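Local coordinates for glycosyl transferase family 9 (Veillonella parvula, PDB 3TOV), which probably transfers a sugar from an activated nucleotide-sugar donor to an acceptor, as the heptosyltransferases of its family do, at residues Leu24-Leu32 with His138-Leu147; Trp168-Tyr176 with Lys249-Met259. All blocks are in the same frame, centred on the assembly; numbering follows the deposited sequence.

Contact 1 (Leu24-Leu32 with His138-Leu147); sequences LTTPFLEVL and HAADMYINVL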
ATOM      1  N   LEU A  24      -0.419  -4.665   1.676  1.00 57.01           N
ATOM      2  CA  LEU A  24      -0.638  -5.856   0.859  1.00 57.16           C
ATOM      3  C   LEU A  24      -0.776  -7.140   1.673  1.00 59.26           C
ATOM      4  O   LEU A  24      -1.189  -8.171   1.147  1.00 66.11           O
ATOM      5  CB  LEU A  24       0.499  -6.018  -0.149  1.00 51.93           C
ATOM      6  CG  LEU A  24       0.540  -4.950  -1.235  1.00 43.07           C
ATOM      7  CD1 LEU A  24       1.817  -5.060  -2.025  1.00 40.49           C
ATOM      8  CD2 LEU A  24      -0.667  -5.119  -2.121  1.00 37.66           C
ATOM      9  N   THR A  25      -0.410  -7.085   2.950  1.00 52.55           N
ATOM     10  CA  THR A  25      -0.572  -8.235   3.831  1.00 49.17           C
ATOM     11  C   THR A  25      -1.959  -8.210   4.446  1.00 51.77           C
ATOM     12  O   THR A  25      -2.326  -9.092   5.224  1.00 56.94           O
ATOM     13  CB  THR A  25       0.446  -8.232   4.981  1.00 46.78           C
ATOM     14  OG1 THR A  25       0.166  -7.145   5.880  1.00 52.32           O
ATOM     15  CG2 THR A  25       1.857  -8.105   4.449  1.00 44.26           C
ATOM     16  N   THR A  26      -2.730  -7.192   4.096  1.00 46.65           N
ATOM     17  CA  THR A  26      -3.980  -6.938   4.787  1.00 50.80           C
ATOM     18  C   THR A  26      -5.150  -7.869   4.392  1.00 52.41           C
ATOM     19  O   THR A  26      -5.988  -8.203   5.245  1.00 46.37           O
ATOM     20  CB  THR A  26      -4.356  -5.440   4.701  1.00 55.09           C
ATOM     21  OG1 THR A  26      -4.974  -5.036   5.929  1.00 67.20           O
ATOM     22  CG2 THR A  26      -5.279  -5.157   3.524  1.00 48.84           C
ATOM     23  N   PRO A  27      -5.202  -8.301   3.111  1.00 58.10           N
ATOM     24  CA  PRO A  27      -6.225  -9.245   2.643  1.00 55.79           C
ATOM     25  C   PRO A  27      -5.943 -10.666   3.151  1.00 50.28           C
ATOM     26  O   PRO A  27      -6.859 -11.417   3.499  1.00 48.57           O
ATOM     27  CB  PRO A  27      -6.072  -9.199   1.116  1.00 53.29           C
ATOM     28  CG  PRO A  27      -5.219  -8.028   0.820  1.00 50.97           C
ATOM     29  CD  PRO A  27      -4.325  -7.893   2.001  1.00 56.12           C
ATOM     30  N   PHE A  28      -4.666 -11.026   3.168  1.00 44.24           N
ATOM     31  CA  PHE A  28      -4.202 -12.204   3.885  1.00 48.31           C
ATOM     32  C   PHE A  28      -4.725 -12.241   5.341  1.00 54.85           C
ATOM     33  O   PHE A  28      -5.105 -13.297   5.871  1.00 55.40           O
ATOM     34  CB  PHE A  28      -2.673 -12.208   3.844  1.00 49.38           C
ATOM     35  CG  PHE A  28      -2.030 -13.060   4.889  1.00 52.56           C
ATOM     36  CD1 PHE A  28      -1.518 -14.302   4.564  1.00 56.10           C
ATOM     37  CD2 PHE A  28      -1.917 -12.611   6.193  1.00 54.37           C
ATOM     38  CE1 PHE A  28      -0.913 -15.088   5.528  1.00 58.37           C
ATOM     39  CE2 PHE A  28      -1.316 -13.395   7.160  1.00 55.24           C
ATOM     40  CZ  PHE A  28      -0.811 -14.634   6.828  1.00 55.40           C
ATOM     41  N   LEU A  29      -4.750 -11.081   5.983  1.00 51.55           N
ATOM     42  CA  LEU A  29      -5.200 -10.996   7.364  1.00 51.36           C
ATOM     43  C   LEU A  29      -6.691 -11.190   7.521  1.00 50.97           C
ATOM     44  O   LEU A  29      -7.169 -11.510   8.617  1.00 52.32           O
ATOM     45  CB  LEU A  29      -4.833  -9.646   7.943  1.00 54.75           C
ATOM     46  CG  LEU A  29      -3.467  -9.605   8.582  1.00 51.90           C
ATOM     47  CD1 LEU A  29      -3.219  -8.198   9.030  1.00 55.45           C
ATOM     48  CD2 LEU A  29      -3.475 -10.567   9.740  1.00 53.27           C
ATOM     49  N   GLU A  30      -7.426 -10.936   6.444  1.00 49.28           N
ATOM     50  CA  GLU A  30      -8.858 -11.179   6.443  1.00 55.25           C
ATOM     51  C   GLU A  30      -9.072 -12.669   6.277  1.00 68.19           C
ATOM     52  O   GLU A  30      -9.881 -13.276   6.980  1.00 77.35           O
ATOM     53  CB  GLU A  30      -9.537 -10.441   5.304  1.00 51.74           C
ATOM     54  CG  GLU A  30     -10.980 -10.860   5.090  1.00 65.31           C
ATOM     55  CD  GLU A  30     -11.598 -10.262   3.821  1.00 77.08           C
ATOM     56  OE1 GLU A  30     -10.836  -9.781   2.946  1.00 79.81           O
ATOM     57  OE2 GLU A  30     -12.848 -10.268   3.704  1.00 77.46           O
ATOM     58  N   VAL A  31      -8.329 -13.249   5.340  1.00 64.41           N
ATOM     59  CA  VAL A  31      -8.412 -14.674   5.057  1.00 56.59           C
ATOM     60  C   VAL A  31      -8.028 -15.490   6.288  1.00 59.27           C
ATOM     61  O   VAL A  31      -8.657 -16.507   6.603  1.00 54.01           O
ATOM     62  CB  VAL A  31      -7.519 -15.046   3.864  1.00 43.07           C
ATOM     63  CG1 VAL A  31      -7.368 -16.545   3.750  1.00 38.78           C
ATOM     64  CG2 VAL A  31      -8.112 -14.498   2.612  1.00 49.27           C
ATOM     65  N   LEU A  32      -6.997 -15.029   6.990  1.00 58.14           N
ATOM     66  CA  LEU A  32      -6.571 -15.695   8.201  1.00 50.28           C
ATOM     67  C   LEU A  32      -7.725 -15.724   9.164  1.00 46.23           C
ATOM     68  O   LEU A  32      -8.173 -16.779   9.570  1.00 47.36           O
ATOM     69  CB  LEU A  32      -5.422 -14.947   8.845  1.00 56.26           C
ATOM     70  CG  LEU A  32      -5.068 -15.560  10.199  1.00 64.81           C
ATOM     71  CD1 LEU A  32      -4.623 -17.007  10.005  1.00 68.83           C
ATOM     72  CD2 LEU A  32      -4.000 -14.760  10.931  1.00 61.85           C
ATOM     73  N   HIS A 138       0.246 -12.044  -7.793  1.00 47.23           N
ATOM     74  CA  HIS A 138       0.314 -10.678  -7.304  1.00 49.42           C
ATOM     75  C   HIS A 138       0.771 -10.772  -5.838  1.00 57.39           C
ATOM     76  O   HIS A 138       0.541 -11.786  -5.174  1.00 66.32           O
ATOM     77  CB  HIS A 138      -1.076 -10.055  -7.427  1.00 48.82           C
ATOM     78  CG  HIS A 138      -1.194  -8.676  -6.859  1.00 48.49           C
ATOM     79  ND1 HIS A 138      -0.732  -7.556  -7.515  1.00 51.04           N
ATOM     80  CD2 HIS A 138      -1.759  -8.233  -5.714  1.00 45.52           C
ATOM     81  CE1 HIS A 138      -0.986  -6.483  -6.788  1.00 44.86           C
ATOM     82  NE2 HIS A 138      -1.609  -6.869  -5.690  1.00 45.05           N
ATOM     83  N   ALA A 139       1.431  -9.740  -5.328  1.00 54.25           N
ATOM     84  CA  ALA A 139       1.995  -9.808  -3.977  1.00 53.31           C
ATOM     85  C   ALA A 139       0.987 -10.154  -2.853  1.00 50.29           C
ATOM     86  O   ALA A 139       1.338 -10.809  -1.859  1.00 39.17           O
ATOM     87  CB  ALA A 139       2.719  -8.523  -3.652  1.00 47.26           C
ATOM     88  N   ALA A 140      -0.258  -9.718  -3.007  1.00 50.23           N
ATOM     89  CA  ALA A 140      -1.248  -9.958  -1.968  1.00 53.03           C
ATOM     90  C   ALA A 140      -1.751 -11.393  -2.012  1.00 54.67           C
ATOM     91  O   ALA A 140      -2.032 -12.000  -0.972  1.00 59.79           O
ATOM     92  CB  ALA A 140      -2.400  -8.973  -2.078  1.00 51.10           C
ATOM     93  N   ASP A 141      -1.853 -11.931  -3.221  1.00 47.30           N
ATOM     94  CA  ASP A 141      -2.256 -13.315  -3.404  1.00 48.66           C
ATOM     95  C   ASP A 141      -1.155 -14.252  -2.932  1.00 52.84           C
ATOM     96  O   ASP A 141      -1.428 -15.352  -2.440  1.00 53.53           O
ATOM     97  CB  ASP A 141      -2.587 -13.599  -4.868  1.00 48.23           C
ATOM     98  CG  ASP A 141      -3.870 -12.921  -5.321  1.00 57.99           C
ATOM     99  OD1 ASP A 141      -4.782 -12.743  -4.477  1.00 56.36           O
ATOM    100  OD2 ASP A 141      -3.957 -12.565  -6.525  1.00 62.86           O
HETATM  101  N   MSE A 142       0.093 -13.822  -3.087  1.00 50.55           N
HETATM  102  CA  MSE A 142       1.206 -14.674  -2.696  1.00 53.49           C
HETATM  103  C   MSE A 142       1.306 -14.802  -1.171  1.00 51.53           C
HETATM  104  O   MSE A 142       1.721 -15.844  -0.649  1.00 49.92           O
HETATM  105  CB  MSE A 142       2.523 -14.202  -3.330  1.00 49.56           C
HETATM  106  CG  MSE A 142       3.400 -13.320  -2.456  1.00 48.43           C
HETATM  107 SE   MSE A 142       5.226 -13.206  -3.162  0.84 77.30          SE
HETATM  108  CE  MSE A 142       5.824 -11.697  -2.143  1.00 25.20           C
ATOM    109  N   TYR A 143       0.909 -13.751  -0.460  1.00 44.97           N
ATOM    110  CA  TYR A 143       0.871 -13.832   0.990  1.00 45.37           C
ATOM    111  C   TYR A 143      -0.166 -14.879   1.373  1.00 47.22           C
ATOM    112  O   TYR A 143       0.125 -15.792   2.139  1.00 55.79           O
ATOM    113  CB  TYR A 143       0.633 -12.447   1.638  1.00 48.52           C
ATOM    114  CG  TYR A 143       1.890 -11.594   1.581  1.00 49.46           C
ATOM    115  CD1 TYR A 143       3.135 -12.176   1.785  1.00 51.65           C
ATOM    116  CD2 TYR A 143       1.854 -10.235   1.273  1.00 39.38           C
ATOM    117  CE1 TYR A 143       4.307 -11.441   1.706  1.00 42.98           C
ATOM    118  CE2 TYR A 143       3.037  -9.492   1.190  1.00 26.64           C
ATOM    119  CZ  TYR A 143       4.252 -10.117   1.409  1.00 35.70           C
ATOM    120  OH  TYR A 143       5.444  -9.450   1.347  1.00 46.45           O
ATOM    121  N   ILE A 144      -1.353 -14.765   0.792  1.00 36.88           N
ATOM    122  CA  ILE A 144      -2.414 -15.746   0.968  1.00 36.12           C
ATOM    123  C   ILE A 144      -1.987 -17.193   0.608  1.00 52.06           C
ATOM    124  O   ILE A 144      -2.405 -18.149   1.259  1.00 47.68           O
ATOM    125  CB  ILE A 144      -3.652 -15.330   0.144  1.00 42.97           C
ATOM    126  CG1 ILE A 144      -4.371 -14.172   0.840  1.00 43.34           C
ATOM    127  CG2 ILE A 144      -4.594 -16.522  -0.113  1.00 44.91           C
ATOM    128  CD1 ILE A 144      -5.291 -13.357  -0.071  1.00 40.15           C
ATOM    129  N   ASN A 145      -1.151 -17.364  -0.412  1.00 54.62           N
ATOM    130  CA  ASN A 145      -0.695 -18.704  -0.742  1.00 51.41           C
ATOM    131  C   ASN A 145      -0.086 -19.401   0.467  1.00 56.01           C
ATOM    132  O   ASN A 145      -0.209 -20.617   0.607  1.00 60.70           O
ATOM    133  CB  ASN A 145       0.295 -18.721  -1.906  1.00 48.21           C
ATOM    134  CG  ASN A 145       0.599 -20.138  -2.375  1.00 51.25           C
ATOM    135  OD1 ASN A 145       1.756 -20.542  -2.505  1.00 49.92           O
ATOM    136  ND2 ASN A 145      -0.455 -20.911  -2.607  1.00 54.08           N
ATOM    137  N   VAL A 146       0.575 -18.639   1.339  1.00 53.52           N
ATOM    138  CA  VAL A 146       1.131 -19.221   2.563  1.00 52.41           C
ATOM    139  C   VAL A 146       0.033 -19.974   3.305  1.00 57.79           C
ATOM    140  O   VAL A 146       0.202 -21.141   3.694  1.00 59.76           O
ATOM    141  CB  VAL A 146       1.769 -18.165   3.495  1.00 40.30           C
ATOM    142  CG1 VAL A 146       2.039 -18.767   4.874  1.00 36.69           C
ATOM    143  CG2 VAL A 146       3.059 -17.640   2.898  1.00 34.22           C
ATOM    144  N   LEU A 147      -1.097 -19.292   3.470  1.00 54.73           N
ATOM    145  CA  LEU A 147      -2.290 -19.884   4.055  1.00 59.01           C
ATOM    146  C   LEU A 147      -2.797 -21.117   3.288  1.00 62.77           C
ATOM    147  O   LEU A 147      -3.228 -22.098   3.902  1.00 70.20           O
ATOM    148  CB  LEU A 147      -3.385 -18.826   4.177  1.00 56.94           C
ATOM    149  CG  LEU A 147      -3.481 -18.282   5.601  1.00 58.55           C
ATOM    150  CD1 LEU A 147      -2.104 -18.242   6.200  1.00 62.85           C
ATOM    151  CD2 LEU A 147      -4.129 -16.915   5.666  1.00 56.46           C
TER
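Phe28 and Leu147 lie at the heart of a buried, apolar helix-helix contact in the N-terminal domain, where helices 26-35 and 139-149 run roughly side by side. The segment axes approach to 8.4 Å, with 31° between their N-to-C directions. Leu147 reaches the Phe28 ring from above: its CD2 sits over one face, 4.1 Å from the centroid, while CD1 meets CE1. The edge of the same ring abuts the backbone of the other helix, with Phe28 CD1 3.3 Å from Tyr143 O. Phe28 CG stands anti to the backbone N (chi1 160°), which carries the ring toward Tyr143 and Leu147; the Phe28 CA itself packs against Ile144 CG1 at 3.6 Å. A serine in place of Phe28 would probably open a gap beside Leu147 and leave its methyls without their aromatic partner. Val31 extends the patch, its CG1 lying 3.8 Å from Leu147 CD2. Toward the start of the helices, Ala140 CB touches both Leu24 O and Pro27 CG, and Leu24 O lies in the plane of the Tyr143 ring, at its edge. Thr25 lays CG2 near that ring, while its hydroxyl bonds to Val22 O and Tyr43 OH. His138, at the N-cap position, bonds through ND1 to Phe293 O. The pairing is typical of helices flanking the parallel sheet of a Rossmann-like GT-B domain.

Contact 2 (Trp168-Tyr176 with Lys249-Met259); sequences WRCQAQEFY and KFQLGPLAAAM
Tyr176 OH donates a hydrogen bond to Ala258 O (2.5 Å), approaching with a C=O...O angle of 122° from 44° above the carbonyl plane. Tyr176 CG lies anti to its own carbonyl carbon (chi1 -85°), and from there the phenol reaches the C-terminal part of helix 252-260, with Ala258 O in plane at the ring edge. Beside it, Phe250 points an edge at the face of Phe175 in a T-shaped pair, centroids 5.0 Å apart, with CZ above the rim of the Phe175 ring. Both helices belong to the C-terminal Rossmann-like domain of the GT-B fold, helix 252-260 lying in the crossover from strand 244-245 to strand 264-268. At their crossing, Ala172 CB nestles against Ala257 and Ala258, small residues that let the axes come within 8.0 Å. Farther along, one face of the Trp168 indole is laid on the Gly253 backbone and the Pro254 ring in two CH-pi contacts: Gly253 CA stands 3.5 Å from the centroid of the six-membered ring, almost on its normal, and Pro254 CD lies 3.7 Å from that of the five-membered ring. Gln171 rests its amide beside Pro254 CG, with NE2 bonded to Glu167, and Tyr55 from the N-terminal domain meets Trp168 edge-to-face.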
ATOM      1  N   TRP A 168      -9.478  10.978  12.884  1.00 88.17           N
ATOM      2  CA  TRP A 168      -8.846  11.187  11.587  1.00 79.20           C
ATOM      3  C   TRP A 168      -9.809  11.787  10.582  1.00 73.23           C
ATOM      4  O   TRP A 168      -9.443  12.688   9.840  1.00 75.52           O
ATOM      5  CB  TRP A 168      -8.278   9.882  11.057  1.00 83.98           C
ATOM      6  CG  TRP A 168      -7.173   9.373  11.894  1.00 88.86           C
ATOM      7  CD1 TRP A 168      -6.381  10.102  12.726  1.00 92.13           C
ATOM      8  CD2 TRP A 168      -6.735   8.016  12.004  1.00 90.41           C
ATOM      9  NE1 TRP A 168      -5.468   9.286  13.344  1.00 91.69           N
ATOM     10  CE2 TRP A 168      -5.665   7.999  12.919  1.00 90.21           C
ATOM     11  CE3 TRP A 168      -7.138   6.817  11.414  1.00 90.69           C
ATOM     12  CZ2 TRP A 168      -4.994   6.828  13.257  1.00 88.41           C
ATOM     13  CZ3 TRP A 168      -6.470   5.658  11.751  1.00 88.75           C
ATOM     14  CH2 TRP A 168      -5.410   5.673  12.664  1.00 87.22           C
ATOM     15  N   ARG A 169     -11.039  11.291  10.560  1.00 70.12           N
ATOM     16  CA  ARG A 169     -12.071  11.898   9.734  1.00 77.55           C
ATOM     17  C   ARG A 169     -12.099  13.401   9.957  1.00 82.49           C
ATOM     18  O   ARG A 169     -12.295  14.175   9.016  1.00 84.69           O
ATOM     19  CB  ARG A 169     -13.437  11.316  10.078  1.00 86.30           C
ATOM     20  CG  ARG A 169     -13.399   9.828  10.296  1.00 94.41           C
ATOM     21  CD  ARG A 169     -14.111   9.048   9.204  1.00 98.81           C
ATOM     22  NE  ARG A 169     -14.020   7.618   9.480  1.00104.42           N
ATOM     23  CZ  ARG A 169     -14.555   7.030  10.550  1.00111.82           C
ATOM     24  NH1 ARG A 169     -15.230   7.749  11.445  1.00111.40           N
ATOM     25  NH2 ARG A 169     -14.420   5.722  10.730  1.00115.83           N
ATOM     26  N   CYS A 170     -11.899  13.806  11.210  1.00 83.94           N
ATOM     27  CA  CYS A 170     -11.933  15.220  11.581  1.00 81.52           C
ATOM     28  C   CYS A 170     -10.698  15.997  11.137  1.00 78.24           C
ATOM     29  O   CYS A 170     -10.820  17.030  10.483  1.00 79.47           O
ATOM     30  CB  CYS A 170     -12.172  15.382  13.078  1.00 77.20           C
ATOM     31  SG  CYS A 170     -13.757  14.692  13.577  1.00104.86           S
ATOM     32  N   GLN A 171      -9.511  15.508  11.480  1.00 73.08           N
ATOM     33  CA  GLN A 171      -8.301  16.158  11.005  1.00 70.54           C
ATOM     34  C   GLN A 171      -8.464  16.475   9.536  1.00 69.71           C
ATOM     35  O   GLN A 171      -8.059  17.541   9.080  1.00 72.01           O
ATOM     36  CB  GLN A 171      -7.077  15.271  11.177  1.00 69.89           C
ATOM     37  CG  GLN A 171      -6.486  15.258  12.566  1.00 73.78           C
ATOM     38  CD  GLN A 171      -5.174  14.484  12.611  1.00 79.20           C
ATOM     39  OE1 GLN A 171      -4.293  14.673  11.760  1.00 75.44           O
ATOM     40  NE2 GLN A 171      -5.046  13.592  13.595  1.00 81.50           N
ATOM     41  N   ALA A 172      -9.060  15.543   8.795  1.00 66.77           N
ATOM     42  CA  ALA A 172      -9.216  15.717   7.355  1.00 61.36           C
ATOM     43  C   ALA A 172     -10.399  16.610   7.021  1.00 63.08           C
ATOM     44  O   ALA A 172     -10.313  17.426   6.110  1.00 68.28           O
ATOM     45  CB  ALA A 172      -9.326  14.381   6.646  1.00 53.74           C
ATOM     46  N   GLN A 173     -11.499  16.471   7.751  1.00 61.64           N
ATOM     47  CA  GLN A 173     -12.652  17.310   7.468  1.00 72.53           C
ATOM     48  C   GLN A 173     -12.316  18.796   7.629  1.00 86.63           C
ATOM     49  O   GLN A 173     -12.635  19.621   6.768  1.00 90.76           O
ATOM     50  CB  GLN A 173     -13.868  16.927   8.313  1.00 75.23           C
ATOM     51  CG  GLN A 173     -15.043  17.893   8.143  1.00 89.42           C
ATOM     52  CD  GLN A 173     -15.209  18.418   6.698  1.00100.56           C
ATOM     53  OE1 GLN A 173     -14.887  17.731   5.717  1.00 97.98           O
ATOM     54  NE2 GLN A 173     -15.709  19.649   6.573  1.00103.95           N
ATOM     55  N   GLU A 174     -11.667  19.146   8.729  1.00 92.96           N
ATOM     56  CA  GLU A 174     -11.293  20.537   8.919  1.00 93.43           C
ATOM     57  C   GLU A 174     -10.390  20.958   7.774  1.00 78.17           C
ATOM     58  O   GLU A 174     -10.777  21.772   6.950  1.00 84.15           O
ATOM     59  CB  GLU A 174     -10.622  20.763  10.276  1.00105.39           C
ATOM     60  CG  GLU A 174      -9.395  19.912  10.520  1.00112.40           C
ATOM     61  CD  GLU A 174      -8.503  20.473  11.611  1.00117.91           C
ATOM     62  OE1 GLU A 174      -7.277  20.235  11.543  1.00118.90           O
ATOM     63  OE2 GLU A 174      -9.024  21.148  12.528  1.00118.09           O
ATOM     64  N   PHE A 175      -9.200  20.379   7.706  1.00 63.74           N
ATOM     65  CA  PHE A 175      -8.261  20.693   6.635  1.00 60.56           C
ATOM     66  C   PHE A 175      -8.950  20.973   5.314  1.00 61.05           C
ATOM     67  O   PHE A 175      -8.681  21.983   4.673  1.00 66.25           O
ATOM     68  CB  PHE A 175      -7.277  19.548   6.442  1.00 56.03           C
ATOM     69  CG  PHE A 175      -6.400  19.690   5.223  1.00 56.65           C
ATOM     70  CD1 PHE A 175      -5.159  20.308   5.311  1.00 51.52           C
ATOM     71  CD2 PHE A 175      -6.801  19.164   3.994  1.00 60.95           C
ATOM     72  CE1 PHE A 175      -4.335  20.415   4.205  1.00 54.69           C
ATOM     73  CE2 PHE A 175      -5.985  19.265   2.875  1.00 57.91           C
ATOM     74  CZ  PHE A 175      -4.753  19.891   2.976  1.00 57.84           C
ATOM     75  N   TYR A 176      -9.832  20.067   4.906  1.00 55.58           N
ATOM     76  CA  TYR A 176     -10.519  20.201   3.634  1.00 53.89           C
ATOM     77  C   TYR A 176     -11.477  21.371   3.657  1.00 54.59           C
ATOM     78  O   TYR A 176     -11.469  22.207   2.747  1.00 53.66           O
ATOM     79  CB  TYR A 176     -11.267  18.918   3.276  1.00 56.24           C
ATOM     80  CG  TYR A 176     -10.410  17.895   2.573  1.00 56.57           C
ATOM     81  CD1 TYR A 176      -9.427  18.280   1.664  1.00 50.24           C
ATOM     82  CD2 TYR A 176     -10.572  16.543   2.830  1.00 65.23           C
ATOM     83  CE1 TYR A 176      -8.633  17.340   1.025  1.00 48.04           C
ATOM     84  CE2 TYR A 176      -9.788  15.591   2.197  1.00 63.50           C
ATOM     85  CZ  TYR A 176      -8.821  15.990   1.297  1.00 54.65           C
ATOM     86  OH  TYR A 176      -8.054  15.020   0.686  1.00 51.22           O
ATOM     87  N   LYS A 249       1.675  17.116   5.099  1.00 45.15           N
ATOM     88  CA  LYS A 249       0.684  17.708   5.984  1.00 46.74           C
ATOM     89  C   LYS A 249      -0.143  16.665   6.708  1.00 56.82           C
ATOM     90  O   LYS A 249      -1.075  17.031   7.408  1.00 54.15           O
ATOM     91  CB  LYS A 249      -0.261  18.624   5.193  1.00 52.79           C
ATOM     92  CG  LYS A 249       0.043  20.130   5.249  1.00 53.18           C
ATOM     93  CD  LYS A 249      -0.317  20.714   6.600  1.00 58.04           C
ATOM     94  CE  LYS A 249      -0.389  22.223   6.541  1.00 68.51           C
ATOM     95  NZ  LYS A 249      -1.729  22.729   6.978  1.00 72.90           N
ATOM     96  N   PHE A 250       0.169  15.375   6.528  1.00 69.10           N
ATOM     97  CA  PHE A 250      -0.577  14.292   7.201  1.00 61.08           C
ATOM     98  C   PHE A 250       0.261  13.120   7.646  1.00 60.34           C
ATOM     99  O   PHE A 250       1.236  12.755   7.005  1.00 66.54           O
ATOM    100  CB  PHE A 250      -1.679  13.732   6.306  1.00 55.01           C
ATOM    101  CG  PHE A 250      -2.841  14.636   6.159  1.00 55.20           C
ATOM    102  CD1 PHE A 250      -3.737  14.793   7.195  1.00 54.14           C
ATOM    103  CD2 PHE A 250      -3.042  15.339   4.986  1.00 54.51           C
ATOM    104  CE1 PHE A 250      -4.821  15.644   7.073  1.00 51.41           C
ATOM    105  CE2 PHE A 250      -4.127  16.182   4.857  1.00 55.49           C
ATOM    106  CZ  PHE A 250      -5.015  16.339   5.912  1.00 49.25           C
ATOM    107  N   GLN A 251      -0.153  12.514   8.747  1.00 64.02           N
ATOM    108  CA  GLN A 251       0.384  11.235   9.165  1.00 64.91           C
ATOM    109  C   GLN A 251      -0.448  10.165   8.467  1.00 69.50           C
ATOM    110  O   GLN A 251      -1.456  10.494   7.831  1.00 73.07           O
ATOM    111  CB  GLN A 251       0.273  11.101  10.673  1.00 61.08           C
ATOM    112  CG  GLN A 251       1.180  12.028  11.441  1.00 66.13           C
ATOM    113  CD  GLN A 251       1.293  11.626  12.906  1.00 77.52           C
ATOM    114  OE1 GLN A 251       0.373  11.018  13.469  1.00 74.67           O
ATOM    115  NE2 GLN A 251       2.429  11.954  13.528  1.00 83.74           N
ATOM    116  N   LEU A 252      -0.057   8.896   8.585  1.00 62.77           N
ATOM    117  CA  LEU A 252      -0.687   7.858   7.757  1.00 52.53           C
ATOM    118  C   LEU A 252      -2.186   7.661   8.017  1.00 54.57           C
ATOM    119  O   LEU A 252      -2.988   7.649   7.073  1.00 49.71           O
ATOM    120  CB  LEU A 252       0.066   6.539   7.838  1.00 44.64           C
ATOM    121  CG  LEU A 252       1.498   6.556   7.297  1.00 45.75           C
ATOM    122  CD1 LEU A 252       2.236   5.270   7.705  1.00 43.79           C
ATOM    123  CD2 LEU A 252       1.545   6.780   5.787  1.00 36.97           C
ATOM    124  N   GLY A 253      -2.569   7.517   9.285  1.00 54.58           N
ATOM    125  CA  GLY A 253      -3.982   7.436   9.627  1.00 56.45           C
ATOM    126  C   GLY A 253      -4.782   8.586   9.024  1.00 59.99           C
ATOM    127  O   GLY A 253      -5.761   8.379   8.303  1.00 57.21           O
ATOM    128  N   PRO A 254      -4.378   9.823   9.337  1.00 61.40           N
ATOM    129  CA  PRO A 254      -4.998  10.991   8.721  1.00 56.38           C
ATOM    130  C   PRO A 254      -4.947  10.930   7.203  1.00 51.73           C
ATOM    131  O   PRO A 254      -5.908  11.326   6.534  1.00 51.78           O
ATOM    132  CB  PRO A 254      -4.126  12.128   9.226  1.00 58.57           C
ATOM    133  CG  PRO A 254      -3.689  11.656  10.581  1.00 58.58           C
ATOM    134  CD  PRO A 254      -3.480  10.193  10.448  1.00 58.86           C
ATOM    135  N   LEU A 255      -3.841  10.437   6.660  1.00 51.81           N
ATOM    136  CA  LEU A 255      -3.667  10.436   5.203  1.00 53.76           C
ATOM    137  C   LEU A 255      -4.764   9.656   4.479  1.00 52.63           C
ATOM    138  O   LEU A 255      -5.333  10.135   3.502  1.00 46.72           O
ATOM    139  CB  LEU A 255      -2.292   9.905   4.801  1.00 47.34           C
ATOM    140  CG  LEU A 255      -2.124   9.874   3.287  1.00 41.54           C
ATOM    141  CD1 LEU A 255      -2.630  11.178   2.717  1.00 38.77           C
ATOM    142  CD2 LEU A 255      -0.680   9.623   2.882  1.00 40.73           C
ATOM    143  N   ALA A 256      -5.039   8.448   4.957  1.00 53.03           N
ATOM    144  CA  ALA A 256      -6.139   7.657   4.442  1.00 48.26           C
ATOM    145  C   ALA A 256      -7.437   8.458   4.508  1.00 53.35           C
ATOM    146  O   ALA A 256      -8.194   8.508   3.541  1.00 62.45           O
ATOM    147  CB  ALA A 256      -6.265   6.370   5.234  1.00 45.06           C
ATOM    148  N   ALA A 257      -7.686   9.093   5.647  1.00 53.85           N
ATOM    149  CA  ALA A 257      -8.940   9.807   5.864  1.00 55.04           C
ATOM    150  C   ALA A 257      -9.051  10.968   4.883  1.00 59.56           C
ATOM    151  O   ALA A 257     -10.140  11.285   4.384  1.00 58.41           O
ATOM    152  CB  ALA A 257      -9.038  10.289   7.309  1.00 49.71           C
ATOM    153  N   ALA A 258      -7.904  11.581   4.603  1.00 62.16           N
ATOM    154  CA  ALA A 258      -7.790  12.608   3.573  1.00 61.50           C
ATOM    155  C   ALA A 258      -7.996  12.040   2.164  1.00 62.18           C
ATOM    156  O   ALA A 258      -8.635  12.673   1.324  1.00 62.75           O
ATOM    157  CB  ALA A 258      -6.437  13.278   3.669  1.00 58.73           C
HETATM  158  N   MSE A 259      -7.445  10.851   1.916  1.00 60.27           N
HETATM  159  CA  MSE A 259      -7.518  10.210   0.604  1.00 55.43           C
HETATM  160  C   MSE A 259      -8.878   9.591   0.362  1.00 59.49           C
HETATM  161  O   MSE A 259      -9.380   9.573  -0.765  1.00 62.17           O
HETATM  162  CB  MSE A 259      -6.439   9.143   0.461  1.00 51.79           C
HETATM  163  CG  MSE A 259      -5.394   9.472  -0.596  1.00 53.19           C
HETATM  164 SE   MSE A 259      -3.753   8.500  -0.257  0.59 77.09          SE
HETATM  165  CE  MSE A 259      -2.640   9.123  -1.713  1.00 26.83           C
TER

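From the N terminus, strand 10-14 leads toward helix 26-35, and contact 1 closes only after the chain has passed through the remaining strands of the first sheet to reach helix 139-149. Helix 166-178 comes next and opens contact 2, which closes at helix 252-260, after strands 187-191, 219-222 and 244-245. The two loops follow in series and neither nest nor cross. Contact 1 thus ties an early helix of the N-terminal domain to a late one, whereas contact 2 joins two helices of the C-terminal domain. Their centres are 27 Å apart, on opposite sides of the chain's centre, and their nearest atoms about 11 Å.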